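Local coordinates for protein KLLA0E08119p (Kluyveromyces lactis, PDB 3VA7) that probably carboxylates urea at the expense of ATP and bicarbonate, using biotin as carboxyl carrier, as the urea carboxylase part of a larger urea-degrading enzyme, at residues G536-I547 with P568-V579; V324-V332 with L413-K421. One frame throughout, in Å; residues are numbered along the deposited sequence.

From the N terminus, the first contact is interaction 2, inside the biotin carboxylation region. Its segments 324-332 and 413-421 close a loop of 80 residues, and they bring helix 326-333 against strand 412-420 of a large antiparallel sheet. Interaction 1 follows in the carboxyltransferase region. There 536-547 and 568-579 close a shorter loop of 20 residues, which holds no helix, and tie two antiparallel sheets together. The contacts stand in series and neither nest nor cross. The nearest atoms of interactions 1 and 2 are about 20 Å apart. Interaction 2 joins a helix to a sheet, whereas interaction 1 joins strand to strand within each sheet and side chain to side chain between the two.

Interaction 1 (G536-I547 with P568-V579); sequences GPKLLFHTETVI and PIEVKRGDILSV
Phe541 and Val571 meet because of their first torsions. The Phe541 ring carbon CG lies anti to the carbonyl carbon (chi1 -86°). Val571 CG1 lies anti to the backbone N (chi1 169°) and comes over a face of that ring. This CH-pi contact puts CG1 4.1 Å from the ring centroid, with the two side chains roughly perpendicular. Leu577 runs alongside the phenyl group, its CD2 4.0 Å from Phe541 CE2. The same CD2 methyl also meets Ile547 CG2, at 3.9 Å, and here the two side chains run antiparallel. Ile547 CB also reaches Val571 CG2, at 4.0 Å.

Two antiparallel strand pairs in the A and B part of the carboxyltransferase domain carry these groups. Strand 538-541 pairs with 576-579, and strand 545-547 pairs with 569-571. Each pair belongs to a different sheet, and the connections at 542-544 and around 572-574 pass from one sheet to the other. Main-chain bonds hold both pairs. Leu539 N donates to Leu577 O at 2.8 Å, and Leu577 N returns a bond to Leu539 O. Val571 N gives a 2.8 Å bond to Thr545 O. Near the turn, Gly574 N bonds to Phe541 O. The turn itself is held by Lys572 N, which meets Asp575 OD2 from above the carboxylate plane at 2.6 Å. Asn559 bonds to the other carboxylate oxygen, OD1. Leu590 and Ile592 of strand 587-592 add to the apolar layer between the sheets.

The backbone bonds described join strands within each sheet or close the turn, while the side chains that meet between the sheets are hydrocarbon. The union of the two sheets here rests on apolar contact, and main-chain bonding sets the register of the strands.

Interaction 2 (V324-V332 with L413-K421); sequences VEHPITEMV and LAKIIVHGK
Lys415 makes the polar link with Val324. Its NZ donates to Val324 O at 2.7 Å, tilted 24° from the carbonyl plane. CG is anti to the carbonyl carbon (chi1 -69°), and the chain bends at chi3, which brings NZ to the N-terminal end of the helix. A leucine in its place would probably leave Val324 O without this donor and, being shorter, open a gap beside Pro327.

Apolar contacts centre on Ile417. Its CD1 meets Pro327 CB at 3.6 Å. Its CG2 touches Met331 CG at 3.7 Å and also reaches Ile328 CG2.

The aromatic contact is between Met331 and His419. Met331 CB sits over a face of the imidazole, 4.3 Å from its centroid, in a CH-pi contact. The sulfur SD approaches the ring obliquely. His419 NE2 is held by Ser360 O.

Helix and strand both lie in the biotin carboxylation part of the chain. Helix segment 326-332 packs on a face of the antiparallel sheet and runs roughly along strand segment 413-420, at 26° to it. Pro327 also touches strand 394-397 on one neighbouring side, and Ile328 and Met331 touch strand 362-372.

Interaction 1 (G536-I547 with P568-V579)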
loop_
_atom_site.group_PDB
_atom_site.type_symbol
_atom_site.label_atom_id
_atom_site.label_comp_id
_atom_site.label_asym_id
_atom_site.label_seq_id
_atom_site.Cartn_x
_atom_site.Cartn_y
_atom_site.Cartn_z
ATOM N N GLY A 536 13.229 -18.895 4.424
ATOM C CA GLY A 536 12.334 -18.727 3.291
ATOM C C GLY A 536 10.999 -19.396 3.446
ATOM O O GLY A 536 10.709 -19.945 4.482
ATOM N N PRO A 537 10.168 -19.335 2.403
ATOM C CA PRO A 537 8.791 -19.867 2.356
ATOM C C PRO A 537 8.771 -21.311 1.917
ATOM O O PRO A 537 9.767 -21.772 1.379
ATOM C CB PRO A 537 8.186 -19.061 1.213
ATOM C CG PRO A 537 9.346 -18.883 0.261
ATOM C CD PRO A 537 10.501 -18.577 1.177
ATOM N N LYS A 538 7.672 -22.030 2.105
ATOM C CA LYS A 538 7.502 -23.241 1.306
ATOM C C LYS A 538 6.369 -22.978 0.344
ATOM O O LYS A 538 5.336 -22.467 0.741
ATOM C CB LYS A 538 7.370 -24.582 2.104
ATOM C CG LYS A 538 6.846 -24.544 3.555
ATOM C CD LYS A 538 7.583 -25.496 4.603
ATOM C CE LYS A 538 7.661 -27.012 4.206
ATOM N NZ LYS A 538 6.381 -27.652 3.706
ATOM N N LEU A 539 6.588 -23.288 -0.925
ATOM C CA LEU A 539 5.644 -22.931 -1.950
ATOM C C LEU A 539 5.127 -24.149 -2.702
ATOM O O LEU A 539 5.890 -25.039 -3.017
ATOM C CB LEU A 539 6.307 -21.986 -2.955
ATOM C CG LEU A 539 7.146 -20.804 -2.462
ATOM C CD1 LEU A 539 7.785 -20.144 -3.698
ATOM C CD2 LEU A 539 6.295 -19.814 -1.639
ATOM N N LEU A 540 3.836 -24.170 -3.007
ATOM C CA LEU A 540 3.262 -25.197 -3.841
ATOM C C LEU A 540 3.064 -24.632 -5.240
ATOM O O LEU A 540 2.492 -23.574 -5.422
ATOM C CB LEU A 540 1.932 -25.687 -3.254
ATOM C CG LEU A 540 0.948 -26.599 -4.027
ATOM C CD1 LEU A 540 1.669 -27.713 -4.780
ATOM C CD2 LEU A 540 -0.088 -27.205 -3.058
ATOM N N PHE A 541 3.555 -25.339 -6.235
ATOM C CA PHE A 541 3.444 -24.844 -7.577
ATOM C C PHE A 541 2.274 -25.517 -8.276
ATOM O O PHE A 541 2.140 -26.752 -8.210
ATOM C CB PHE A 541 4.745 -25.086 -8.323
ATOM C CG PHE A 541 5.752 -24.008 -8.134
ATOM C CD1 PHE A 541 5.922 -23.022 -9.103
ATOM C CD2 PHE A 541 6.534 -23.969 -7.001
ATOM C CE1 PHE A 541 6.860 -22.026 -8.935
ATOM C CE2 PHE A 541 7.473 -22.961 -6.816
ATOM C CZ PHE A 541 7.633 -21.994 -7.763
ATOM N N HIS A 542 1.443 -24.716 -8.940
ATOM C CA HIS A 542 0.202 -25.219 -9.513
ATOM C C HIS A 542 0.318 -25.368 -10.990
ATOM O O HIS A 542 -0.644 -25.716 -11.706
ATOM C CB HIS A 542 -0.952 -24.296 -9.160
ATOM C CG HIS A 542 -1.458 -24.544 -7.793
ATOM N ND1 HIS A 542 -1.294 -23.644 -6.763
ATOM C CD2 HIS A 542 -2.046 -25.639 -7.255
ATOM C CE1 HIS A 542 -1.809 -24.149 -5.657
ATOM N NE2 HIS A 542 -2.271 -25.359 -5.928
ATOM N N THR A 543 1.517 -25.081 -11.438
ATOM C CA THR A 543 1.785 -25.044 -12.839
ATOM C C THR A 543 3.290 -25.332 -13.002
ATOM O O THR A 543 3.989 -25.539 -12.008
ATOM C CB THR A 543 1.371 -23.700 -13.365
ATOM O OG1 THR A 543 1.517 -23.691 -14.784
ATOM C CG2 THR A 543 2.252 -22.625 -12.752
ATOM N N GLU A 544 3.794 -25.350 -14.225
ATOM C CA GLU A 544 5.204 -25.707 -14.431
ATOM C C GLU A 544 6.069 -24.519 -14.776
ATOM O O GLU A 544 5.623 -23.587 -15.427
ATOM C CB GLU A 544 5.370 -26.827 -15.480
ATOM C CG GLU A 544 4.899 -26.504 -16.898
ATOM C CD GLU A 544 5.669 -27.299 -17.981
ATOM O OE1 GLU A 544 5.972 -28.517 -17.762
ATOM O OE2 GLU A 544 5.987 -26.694 -19.048
ATOM N N THR A 545 7.332 -24.568 -14.371
ATOM C CA THR A 545 8.242 -23.453 -14.641
ATOM C C THR A 545 9.677 -23.837 -14.300
ATOM O O THR A 545 9.934 -24.964 -13.903
ATOM C CB THR A 545 7.794 -22.164 -13.826
ATOM O OG1 THR A 545 8.633 -21.033 -14.134
ATOM C CG2 THR A 545 7.781 -22.431 -12.323
ATOM N N VAL A 546 10.589 -22.875 -14.439
ATOM C CA VAL A 546 11.961 -22.981 -13.992
ATOM C C VAL A 546 12.207 -21.996 -12.815
ATOM O O VAL A 546 11.623 -20.947 -12.770
ATOM C CB VAL A 546 12.948 -22.713 -15.186
ATOM C CG1 VAL A 546 14.376 -23.015 -14.792
ATOM C CG2 VAL A 546 12.547 -23.484 -16.458
ATOM N N ILE A 547 13.112 -22.337 -11.901
ATOM C CA ILE A 547 13.339 -21.644 -10.644
ATOM C C ILE A 547 14.833 -21.555 -10.414
ATOM O O ILE A 547 15.583 -22.379 -10.924
ATOM C CB ILE A 547 12.634 -22.475 -9.502
ATOM C CG1 ILE A 547 11.355 -21.781 -9.066
ATOM C CG2 ILE A 547 13.510 -22.873 -8.262
ATOM C CD1 ILE A 547 10.310 -21.735 -10.161
ATOM N N PRO A 568 19.426 -23.542 -13.024
ATOM C CA PRO A 568 17.999 -23.564 -13.351
ATOM C C PRO A 568 17.333 -24.882 -12.954
ATOM O O PRO A 568 17.525 -25.891 -13.613
ATOM C CB PRO A 568 17.986 -23.404 -14.868
ATOM C CG PRO A 568 19.311 -23.919 -15.334
ATOM C CD PRO A 568 20.277 -23.569 -14.235
ATOM N N ILE A 569 16.538 -24.877 -11.896
ATOM C CA ILE A 569 15.734 -26.039 -11.556
ATOM C C ILE A 569 14.368 -26.050 -12.208
ATOM O O ILE A 569 13.620 -25.103 -12.048
ATOM C CB ILE A 569 15.560 -26.096 -10.068
ATOM C CG1 ILE A 569 16.947 -26.229 -9.473
ATOM C CG2 ILE A 569 14.611 -27.265 -9.661
ATOM C CD1 ILE A 569 17.175 -25.188 -8.501
ATOM N N GLU A 570 14.055 -27.145 -12.913
ATOM C CA GLU A 570 12.735 -27.412 -13.536
ATOM C C GLU A 570 11.676 -27.924 -12.536
ATOM O O GLU A 570 11.866 -28.946 -11.904
ATOM C CB GLU A 570 12.888 -28.407 -14.701
ATOM C CG GLU A 570 13.206 -27.780 -16.096
ATOM C CD GLU A 570 13.969 -28.750 -17.041
ATOM O OE1 GLU A 570 13.581 -28.868 -18.246
ATOM O OE2 GLU A 570 14.961 -29.396 -16.572
ATOM N N VAL A 571 10.565 -27.199 -12.398
ATOM C CA VAL A 571 9.539 -27.481 -11.368
ATOM C C VAL A 571 8.290 -28.007 -12.056
ATOM O O VAL A 571 7.931 -27.565 -13.158
ATOM C CB VAL A 571 9.190 -26.218 -10.508
ATOM C CG1 VAL A 571 7.961 -26.454 -9.657
ATOM C CG2 VAL A 571 10.350 -25.798 -9.610
ATOM N N LYS A 572 7.618 -28.953 -11.415
ATOM C CA LYS A 572 6.599 -29.702 -12.153
ATOM C C LYS A 572 5.135 -29.231 -12.020
ATOM O O LYS A 572 4.464 -29.028 -13.039
ATOM C CB LYS A 572 6.761 -31.229 -11.975
ATOM C CG LYS A 572 7.334 -31.923 -13.231
ATOM C CD LYS A 572 7.660 -33.452 -13.064
ATOM C CE LYS A 572 6.632 -34.256 -12.225
ATOM N NZ LYS A 572 6.986 -34.258 -10.762
ATOM N N ARG A 573 4.633 -29.068 -10.806
ATOM C CA ARG A 573 3.175 -28.949 -10.619
ATOM C C ARG A 573 2.785 -30.013 -9.652
ATOM O O ARG A 573 2.922 -31.206 -9.943
ATOM C CB ARG A 573 2.348 -29.128 -11.896
ATOM C CG ARG A 573 0.860 -29.273 -11.590
ATOM C CD ARG A 573 -0.001 -29.218 -12.830
ATOM N NE ARG A 573 -1.422 -29.205 -12.465
ATOM C CZ ARG A 573 -2.446 -29.467 -13.299
ATOM N NH1 ARG A 573 -2.231 -29.791 -14.586
ATOM N NH2 ARG A 573 -3.704 -29.410 -12.842
ATOM N N GLY A 574 2.309 -29.577 -8.493
ATOM C CA GLY A 574 2.321 -30.428 -7.326
ATOM C C GLY A 574 3.673 -30.346 -6.628
ATOM O O GLY A 574 3.832 -30.884 -5.541
ATOM N N ASP A 575 4.651 -29.662 -7.222
ATOM C CA ASP A 575 5.946 -29.556 -6.561
ATOM C C ASP A 575 5.933 -28.639 -5.330
ATOM O O ASP A 575 5.339 -27.573 -5.320
ATOM C CB ASP A 575 7.021 -29.087 -7.526
ATOM C CG ASP A 575 7.585 -30.206 -8.392
ATOM O OD1 ASP A 575 7.060 -31.372 -8.319
ATOM O OD2 ASP A 575 8.563 -29.886 -9.147
ATOM N N ILE A 576 6.591 -29.066 -4.279
ATOM C CA ILE A 576 6.821 -28.171 -3.188
ATOM C C ILE A 576 8.300 -27.794 -3.130
ATOM O O ILE A 576 9.173 -28.642 -2.849
ATOM C CB ILE A 576 6.319 -28.748 -1.868
ATOM C CG1 ILE A 576 4.787 -28.869 -1.930
ATOM C CG2 ILE A 576 6.832 -27.903 -0.688
ATOM C CD1 ILE A 576 4.215 -29.966 -1.069
ATOM N N LEU A 577 8.549 -26.515 -3.428
ATOM C CA LEU A 577 9.846 -25.859 -3.238
ATOM C C LEU A 577 9.859 -25.318 -1.850
ATOM O O LEU A 577 8.883 -24.764 -1.399
ATOM C CB LEU A 577 10.050 -24.725 -4.257
ATOM C CG LEU A 577 11.254 -23.763 -4.148
ATOM C CD1 LEU A 577 12.596 -24.463 -4.285
ATOM C CD2 LEU A 577 11.149 -22.644 -5.202
ATOM N N SER A 578 10.953 -25.494 -1.149
ATOM C CA SER A 578 11.049 -24.961 0.192
ATOM C C SER A 578 12.468 -24.448 0.440
ATOM O O SER A 578 13.446 -25.161 0.196
ATOM C CB SER A 578 10.650 -26.042 1.206
ATOM O OG SER A 578 11.380 -25.922 2.422
ATOM N N VAL A 579 12.584 -23.205 0.894
ATOM C CA VAL A 579 13.895 -22.692 1.241
ATOM C C VAL A 579 13.991 -22.312 2.699
ATOM O O VAL A 579 13.165 -21.612 3.219
ATOM C CB VAL A 579 14.514 -21.660 0.191
ATOM C CG1 VAL A 579 13.559 -21.301 -0.958
ATOM C CG2 VAL A 579 15.162 -20.475 0.863
#

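Interaction 2 (V324-V332 with L413-K421)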
loop_
_atom_site.group_PDB
_atom_site.type_symbol
_atom_site.label_atom_id
_atom_site.label_comp_id
_atom_site.label_asym_id
_atom_site.label_seq_id
_atom_site.Cartn_x
_atom_site.Cartn_y
_atom_site.Cartn_z
ATOM N N VAL A 324 -30.443 -10.695 -9.466
ATOM C CA VAL A 324 -29.084 -10.276 -9.788
ATOM C C VAL A 324 -28.793 -10.287 -11.314
ATOM O O VAL A 324 -28.372 -9.279 -11.859
ATOM C CB VAL A 324 -27.983 -11.051 -8.990
ATOM C CG1 VAL A 324 -26.552 -10.513 -9.367
ATOM C CG2 VAL A 324 -28.207 -10.998 -7.414
ATOM N N GLU A 325 -29.127 -11.368 -12.015
ATOM C CA GLU A 325 -28.853 -11.479 -13.467
ATOM C C GLU A 325 -29.714 -10.670 -14.409
ATOM O O GLU A 325 -29.571 -10.841 -15.642
ATOM C CB GLU A 325 -28.868 -12.944 -13.966
ATOM C CG GLU A 325 -30.127 -13.698 -13.664
ATOM C CD GLU A 325 -30.122 -14.403 -12.296
ATOM O OE1 GLU A 325 -29.512 -13.892 -11.335
ATOM O OE2 GLU A 325 -30.726 -15.500 -12.185
ATOM N N HIS A 326 -30.613 -9.842 -13.879
ATOM C CA HIS A 326 -31.575 -9.104 -14.722
ATOM C C HIS A 326 -30.929 -8.280 -15.844
ATOM O O HIS A 326 -31.578 -8.028 -16.876
ATOM C CB HIS A 326 -32.501 -8.183 -13.880
ATOM C CG HIS A 326 -31.848 -6.897 -13.459
ATOM N ND1 HIS A 326 -30.988 -6.821 -12.381
ATOM C CD2 HIS A 326 -31.905 -5.648 -13.983
ATOM C CE1 HIS A 326 -30.539 -5.578 -12.264
ATOM N NE2 HIS A 326 -31.076 -4.847 -13.223
ATOM N N PRO A 327 -29.684 -7.820 -15.661
ATOM C CA PRO A 327 -29.139 -7.006 -16.777
ATOM C C PRO A 327 -28.972 -7.697 -18.116
ATOM O O PRO A 327 -29.026 -7.017 -19.127
ATOM C CB PRO A 327 -27.772 -6.561 -16.270
ATOM C CG PRO A 327 -27.861 -6.622 -14.710
ATOM C CD PRO A 327 -28.799 -7.804 -14.475
ATOM N N ILE A 328 -28.836 -9.014 -18.186
ATOM C CA ILE A 328 -28.675 -9.586 -19.538
ATOM C C ILE A 328 -29.952 -9.435 -20.377
ATOM O O ILE A 328 -29.912 -9.097 -21.597
ATOM C CB ILE A 328 -28.130 -11.022 -19.550
ATOM C CG1 ILE A 328 -29.042 -11.984 -18.805
ATOM C CG2 ILE A 328 -26.734 -11.053 -18.951
ATOM C CD1 ILE A 328 -28.642 -13.398 -18.977
ATOM N N THR A 329 -31.088 -9.640 -19.697
ATOM C CA THR A 329 -32.416 -9.382 -20.247
ATOM C C THR A 329 -32.521 -7.937 -20.766
ATOM O O THR A 329 -33.053 -7.678 -21.885
ATOM C CB THR A 329 -33.501 -9.699 -19.161
ATOM O OG1 THR A 329 -33.390 -11.080 -18.772
ATOM C CG2 THR A 329 -34.879 -9.468 -19.671
ATOM N N GLU A 330 -32.007 -6.997 -19.978
ATOM C CA GLU A 330 -32.035 -5.565 -20.389
ATOM C C GLU A 330 -31.185 -5.301 -21.666
ATOM O O GLU A 330 -31.464 -4.391 -22.436
ATOM C CB GLU A 330 -31.609 -4.630 -19.242
ATOM C CG GLU A 330 -32.571 -4.614 -18.062
ATOM C CD GLU A 330 -32.208 -3.606 -16.961
ATOM O OE1 GLU A 330 -31.056 -3.079 -16.973
ATOM O OE2 GLU A 330 -33.082 -3.318 -16.084
ATOM N N MET A 331 -30.169 -6.127 -21.892
ATOM C CA MET A 331 -29.292 -5.847 -22.990
ATOM C C MET A 331 -30.080 -6.275 -24.202
ATOM O O MET A 331 -30.144 -5.525 -25.197
ATOM C CB MET A 331 -27.958 -6.629 -22.906
ATOM C CG MET A 331 -26.985 -6.164 -21.845
ATOM S SD MET A 331 -26.042 -4.699 -22.347
ATOM C CE MET A 331 -27.134 -3.531 -21.504
ATOM N N VAL A 332 -30.666 -7.472 -24.151
ATOM C CA VAL A 332 -31.299 -7.986 -25.377
ATOM C C VAL A 332 -32.657 -7.344 -25.773
ATOM O O VAL A 332 -33.081 -7.466 -26.926
ATOM C CB VAL A 332 -31.346 -9.497 -25.438
ATOM C CG1 VAL A 332 -29.974 -10.028 -25.149
ATOM C CG2 VAL A 332 -32.358 -10.046 -24.447
ATOM N N LEU A 413 -18.332 -7.795 -6.293
ATOM C CA LEU A 413 -17.577 -6.621 -6.650
ATOM C C LEU A 413 -18.250 -5.898 -7.804
ATOM O O LEU A 413 -18.416 -4.672 -7.797
ATOM C CB LEU A 413 -16.119 -6.996 -6.998
ATOM C CG LEU A 413 -15.233 -7.357 -5.784
ATOM C CD1 LEU A 413 -13.822 -7.882 -6.096
ATOM C CD2 LEU A 413 -15.173 -6.183 -4.776
ATOM N N ALA A 414 -18.661 -6.677 -8.784
ATOM C CA ALA A 414 -18.996 -6.147 -10.068
ATOM C C ALA A 414 -19.694 -7.211 -10.867
ATOM O O ALA A 414 -19.547 -8.369 -10.617
ATOM C CB ALA A 414 -17.728 -5.635 -10.790
ATOM N N LYS A 415 -20.539 -6.792 -11.786
ATOM C CA LYS A 415 -21.158 -7.715 -12.693
ATOM C C LYS A 415 -20.771 -7.165 -14.046
ATOM O O LYS A 415 -20.976 -5.965 -14.336
ATOM C CB LYS A 415 -22.655 -7.744 -12.515
ATOM C CG LYS A 415 -23.057 -8.360 -11.230
ATOM C CD LYS A 415 -24.567 -8.536 -11.165
ATOM C CE LYS A 415 -25.279 -7.205 -11.011
ATOM N NZ LYS A 415 -26.712 -7.279 -11.295
ATOM N N ILE A 416 -20.155 -8.038 -14.835
ATOM C CA ILE A 416 -19.586 -7.683 -16.108
ATOM C C ILE A 416 -20.490 -8.236 -17.192
ATOM O O ILE A 416 -20.625 -9.448 -17.324
ATOM C CB ILE A 416 -18.147 -8.221 -16.200
ATOM C CG1 ILE A 416 -17.304 -7.484 -15.162
ATOM C CG2 ILE A 416 -17.545 -7.970 -17.577
ATOM C CD1 ILE A 416 -16.330 -8.350 -14.456
ATOM N N ILE A 417 -21.119 -7.327 -17.919
ATOM C CA ILE A 417 -22.150 -7.652 -18.900
ATOM C C ILE A 417 -21.852 -7.198 -20.373
ATOM O O ILE A 417 -21.648 -5.999 -20.695
ATOM C CB ILE A 417 -23.488 -7.087 -18.441
ATOM C CG1 ILE A 417 -23.703 -7.502 -16.981
ATOM C CG2 ILE A 417 -24.645 -7.512 -19.346
ATOM C CD1 ILE A 417 -24.213 -6.335 -16.133
ATOM N N VAL A 418 -21.940 -8.183 -21.247
ATOM C CA VAL A 418 -21.535 -8.068 -22.626
ATOM C C VAL A 418 -22.737 -8.387 -23.579
ATOM O O VAL A 418 -23.594 -9.213 -23.240
ATOM C CB VAL A 418 -20.354 -9.035 -22.757
ATOM C CG1 VAL A 418 -20.571 -10.104 -23.774
ATOM C CG2 VAL A 418 -19.082 -8.269 -22.895
ATOM N N HIS A 419 -22.823 -7.705 -24.719
ATOM C CA HIS A 419 -23.984 -7.800 -25.651
ATOM C C HIS A 419 -23.403 -8.046 -27.010
ATOM O O HIS A 419 -22.717 -7.161 -27.567
ATOM C CB HIS A 419 -24.772 -6.487 -25.757
ATOM C CG HIS A 419 -26.071 -6.623 -26.501
ATOM N ND1 HIS A 419 -26.773 -5.537 -27.013
ATOM C CD2 HIS A 419 -26.800 -7.730 -26.816
ATOM C CE1 HIS A 419 -27.878 -5.975 -27.598
ATOM N NE2 HIS A 419 -27.910 -7.300 -27.498
ATOM N N GLY A 420 -23.639 -9.238 -27.537
ATOM C CA GLY A 420 -23.146 -9.586 -28.863
ATOM C C GLY A 420 -24.260 -9.916 -29.841
ATOM O O GLY A 420 -25.432 -10.088 -29.443
ATOM N N LYS A 421 -23.870 -10.027 -31.111
ATOM C CA LYS A 421 -24.769 -10.337 -32.208
ATOM C C LYS A 421 -25.420 -11.685 -32.051
ATOM O O LYS A 421 -26.537 -11.867 -32.520
ATOM C CB LYS A 421 -24.006 -10.301 -33.540
ATOM C CG LYS A 421 -23.980 -8.972 -34.274
ATOM C CD LYS A 421 -22.736 -9.000 -35.172
ATOM C CE LYS A 421 -22.784 -8.031 -36.355
ATOM N NZ LYS A 421 -23.420 -6.730 -35.971
#